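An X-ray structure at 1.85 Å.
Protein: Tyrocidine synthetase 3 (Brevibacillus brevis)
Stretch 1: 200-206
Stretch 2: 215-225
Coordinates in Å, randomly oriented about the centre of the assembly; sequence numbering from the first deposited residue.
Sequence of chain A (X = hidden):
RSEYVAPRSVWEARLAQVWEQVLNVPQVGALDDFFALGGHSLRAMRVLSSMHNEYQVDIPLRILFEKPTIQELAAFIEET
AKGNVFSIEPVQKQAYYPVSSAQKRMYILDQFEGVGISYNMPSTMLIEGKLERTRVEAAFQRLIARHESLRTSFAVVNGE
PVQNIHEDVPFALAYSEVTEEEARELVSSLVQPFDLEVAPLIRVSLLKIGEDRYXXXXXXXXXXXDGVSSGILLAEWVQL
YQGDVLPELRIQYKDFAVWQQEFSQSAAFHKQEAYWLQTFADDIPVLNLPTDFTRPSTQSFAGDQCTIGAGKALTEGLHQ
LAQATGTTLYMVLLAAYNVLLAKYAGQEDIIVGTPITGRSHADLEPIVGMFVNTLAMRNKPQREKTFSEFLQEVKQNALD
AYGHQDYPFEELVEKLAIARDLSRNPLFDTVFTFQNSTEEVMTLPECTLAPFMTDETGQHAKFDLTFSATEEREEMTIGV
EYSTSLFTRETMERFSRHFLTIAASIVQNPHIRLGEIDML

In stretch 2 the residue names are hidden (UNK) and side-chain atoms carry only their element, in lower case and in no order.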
# COMPACT_ATOMS: atom_id res chain seq x y z
N PRO A 200 -2.69 25.37 4.72
CA PRO A 200 -2.91 23.94 4.56
C PRO A 200 -2.82 23.49 3.10
O PRO A 200 -3.26 24.21 2.19
CB PRO A 200 -4.34 23.77 5.07
CG PRO A 200 -5.01 25.03 4.68
CD PRO A 200 -3.97 26.11 4.79
N LEU A 201 -2.25 22.31 2.88
CA LEU A 201 -2.20 21.73 1.54
C LEU A 201 -3.47 20.92 1.24
O LEU A 201 -3.42 19.80 0.74
CB LEU A 201 -0.95 20.86 1.38
CG LEU A 201 0.33 21.69 1.50
CD1 LEU A 201 1.54 20.80 1.75
CD2 LEU A 201 0.53 22.56 0.26
N ILE A 202 -4.61 21.52 1.56
CA ILE A 202 -5.91 20.96 1.23
C ILE A 202 -6.80 22.13 0.86
O ILE A 202 -6.70 23.21 1.46
CB ILE A 202 -6.52 20.14 2.40
CG1 ILE A 202 -7.87 19.54 2.00
CG2 ILE A 202 -6.68 21.00 3.65
CD1 ILE A 202 -8.36 18.42 2.92
N ARG A 203 -7.64 21.93 -0.15
CA ARG A 203 -8.61 22.96 -0.55
C ARG A 203 -9.95 22.30 -0.85
O ARG A 203 -10.01 21.12 -1.22
CB ARG A 203 -8.11 23.79 -1.73
CG ARG A 203 -7.50 23.02 -2.89
CD ARG A 203 -7.15 23.95 -4.05
NE ARG A 203 -5.91 24.71 -3.84
CZ ARG A 203 -4.79 24.58 -4.55
NH1 ARG A 203 -4.71 23.72 -5.56
NH2 ARG A 203 -3.74 25.32 -4.25
N VAL A 204 -11.01 23.07 -0.64
CA VAL A 204 -12.36 22.54 -0.74
C VAL A 204 -13.24 23.56 -1.45
O VAL A 204 -13.21 24.75 -1.13
CB VAL A 204 -12.93 22.22 0.66
CG1 VAL A 204 -14.33 21.60 0.57
CG2 VAL A 204 -11.98 21.29 1.41
N SER A 205 -14.00 23.08 -2.43
CA SER A 205 -15.04 23.87 -3.08
C SER A 205 -16.38 23.16 -2.91
O SER A 205 -16.49 21.96 -3.19
CB SER A 205 -14.74 24.08 -4.56
OG SER A 205 -13.59 24.89 -4.74
N LEU A 206 -17.38 23.89 -2.42
CA LEU A 206 -18.75 23.39 -2.36
C LEU A 206 -19.56 24.05 -3.48
O LEU A 206 -19.70 25.27 -3.50
CB LEU A 206 -19.38 23.70 -1.01
CG LEU A 206 -20.80 23.16 -0.80
CD1 LEU A 206 -20.84 21.64 -0.97
CD2 LEU A 206 -21.32 23.56 0.58
N UNK A 215 -22.18 19.45 -5.02
CA UNK A 215 -20.97 18.68 -5.30
C UNK A 215 -19.85 19.22 -4.42
O UNK A 215 -19.54 20.40 -4.47
c UNK A 215 -19.21 18.03 -6.99
c UNK A 215 -20.54 18.76 -6.78
c UNK A 215 -21.62 18.17 -7.66
N UNK A 216 -19.27 18.34 -3.60
CA UNK A 216 -18.14 18.71 -2.76
C UNK A 216 -16.85 18.32 -3.46
O UNK A 216 -16.58 17.14 -3.66
c UNK A 216 -17.35 19.86 0.06
c UNK A 216 -17.29 17.49 0.87
c UNK A 216 -18.22 18.00 -1.40
c UNK A 216 -17.18 18.40 -0.35
N UNK A 217 -16.07 19.32 -3.83
CA UNK A 217 -14.76 19.09 -4.43
C UNK A 217 -13.68 19.28 -3.38
O UNK A 217 -13.61 20.32 -2.73
c UNK A 217 -10.48 20.02 -7.04
c UNK A 217 -12.73 19.15 -7.08
c UNK A 217 -13.12 20.05 -6.11
c UNK A 217 -12.17 20.95 -5.60
c UNK A 217 -14.53 20.06 -5.60
c UNK A 217 -11.41 19.13 -7.55
c UNK A 217 -10.86 20.93 -6.06
N UNK A 218 -12.82 18.27 -3.23
CA UNK A 218 -11.72 18.32 -2.28
C UNK A 218 -10.43 17.94 -3.00
O UNK A 218 -10.42 17.03 -3.83
o UNK A 218 -13.20 17.72 -0.44
c UNK A 218 -11.96 17.38 -1.08
c UNK A 218 -10.82 17.49 -0.07
N UNK A 219 -9.35 18.64 -2.70
CA UNK A 219 -8.04 18.32 -3.27
C UNK A 219 -6.98 18.53 -2.21
O UNK A 219 -7.13 19.39 -1.34
o UNK A 219 -6.01 17.59 -5.02
o UNK A 219 -6.40 19.20 -6.46
c UNK A 219 -7.76 19.17 -4.51
c UNK A 219 -6.64 18.61 -5.38
N UNK A 220 -5.92 17.74 -2.27
CA UNK A 220 -4.82 17.86 -1.34
C UNK A 220 -3.58 17.32 -2.01
O UNK A 220 -3.68 16.61 -3.02
c UNK A 220 -5.11 17.12 -0.02
c UNK A 220 -5.20 15.61 -0.12
s UNK A 220 -5.98 14.83 1.33
c UNK A 220 -7.72 15.04 0.93
N UNK A 221 -2.42 17.67 -1.46
CA UNK A 221 -1.17 17.29 -2.06
C UNK A 221 -0.71 15.94 -1.49
O UNK A 221 -0.82 15.70 -0.30
n UNK A 221 2.60 18.21 -4.30
c UNK A 221 1.09 18.20 -2.71
c UNK A 221 3.06 17.45 -3.33
c UNK A 221 1.36 18.69 -3.94
n UNK A 221 2.16 17.42 -2.36
c UNK A 221 -0.11 18.36 -1.83
N UNK A 222 -0.19 15.08 -2.36
CA UNK A 222 0.15 13.71 -1.97
C UNK A 222 1.29 13.62 -0.95
O UNK A 222 1.49 12.56 -0.34
n UNK A 222 -0.73 9.38 -3.30
c UNK A 222 0.07 11.42 -3.07
c UNK A 222 -0.58 10.59 -3.93
c UNK A 222 -0.18 9.46 -2.10
n UNK A 222 0.29 10.68 -1.93
c UNK A 222 0.49 12.85 -3.20
N UNK A 223 2.03 14.71 -0.75
CA UNK A 223 3.10 14.77 0.25
C UNK A 223 2.60 14.71 1.70
O UNK A 223 3.37 14.42 2.62
o UNK A 223 3.15 17.20 0.24
c UNK A 223 3.95 16.04 0.07
N UNK A 224 1.32 15.00 1.90
CA UNK A 224 0.72 14.99 3.25
C UNK A 224 -0.48 14.04 3.39
O UNK A 224 -1.23 14.10 4.37
c UNK A 224 -1.92 16.71 2.67
c UNK A 224 0.39 16.44 3.73
c UNK A 224 1.67 17.23 3.93
c UNK A 224 -0.51 17.20 2.74
N UNK A 225 -0.63 13.14 2.43
CA UNK A 225 -1.77 12.23 2.43
C UNK A 225 -1.50 10.97 1.61
O UNK A 225 -0.42 10.82 1.03
o UNK A 225 -4.19 12.22 2.13
c UNK A 225 -3.01 12.96 1.90
O HOH W 1 -6.71 21.68 -6.73

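Position 215 carries three side-chain carbons, one bonded to the other two. This is the fork of valine, and Val215, branched at CB, suits an extended strand; its side chain makes no close contact with stretch 1, and its backbone does the touching, with O 3.7 Å from Leu206 CA.

Position 216 has four carbons, forked at the second, and one tip lies 3.5 Å from Val204 CG1. The pattern is that of leucine. The side chain of Leu216 leaves on the face of Val204 and Leu206, and its end comes nearer to the neighbouring strand, so that its CD1 meets both Val204 CG1 and, at 4.1 Å, Leu206 CD1, a buried apolar cluster that a flexible hydrocarbon fills well.

At 217 one carbon leads to a ring of six carbons with no heteroatom, hence phenylalanine. Phe217 is on the other face, paired with Ser205, whose CB lies 4.2 Å from Phe217 CB and oblique to the ring. The small serine leaves space beside the bulky ring. The backbones bond in both directions: Phe217 N to Ser205 O at 2.7 Å and Ser205 N to Phe217 O at 2.8 Å.

Position 218 shows one carbon bearing an oxygen and a carbon, the signature of threonine. Thr218 returns to the face of Val204 and Ile202; its CG2 lies 4.0 Å from Ile202 CD1, while its OG1 is 4.2 Å from Val204 CG1. A compact, CB-branched residue fits between these apolar neighbours.

At 219 there are two carbons, the second carrying two oxygens: a carboxylate, so aspartate. Asp219 pairs with Arg203, their side chains on the same face. A water joins them, 3.1 Å from Arg203 NH1 and 2.5 Å from Asp219 OD2, so opposite charges are linked through solvent. The main chains pair directly, Arg203 N to Asp219 O at 2.9 Å and Asp219 N to Arg203 O at 3.0 Å.

Position 220 has an unbranched chain of two carbons, a sulfur and a carbon, which only methionine provides. Met220 bends its CE to 4.0 Å from Ile202 CD1, a flexible apolar chain against a branched one.

Position 221 ends in a five-membered ring of three carbons and two nitrogens, so histidine. His221 N donates to Leu201 O at 3.2 Å, and its CB is 4.2 Å from Leu201 CB, but the ring leads away from stretch 1. Position 222 has the same ring; His222 lies out of reach.

One carbon and one oxygen at 223 mean serine. Ser223 OG is 2.8 Å from His221 ND1, a hydrogen bond that a short hydroxyl can make within this turn. At 224, four carbons fork at the first, with one arm two carbons long: Ile224, whose CG1 packs 3.9 Å from Leu201 CB. Position 225, again one carbon and one oxygen, is Ser225, beyond contact.

The contact is thus an antiparallel ladder: paired backbone bonds fix the register, alternation sends Ile202, Val204 and Leu206 against apolar partners, and Leu201 extends the packing past the strand.

Stretch 2, residues 215-225: VLFTDMHHSIS
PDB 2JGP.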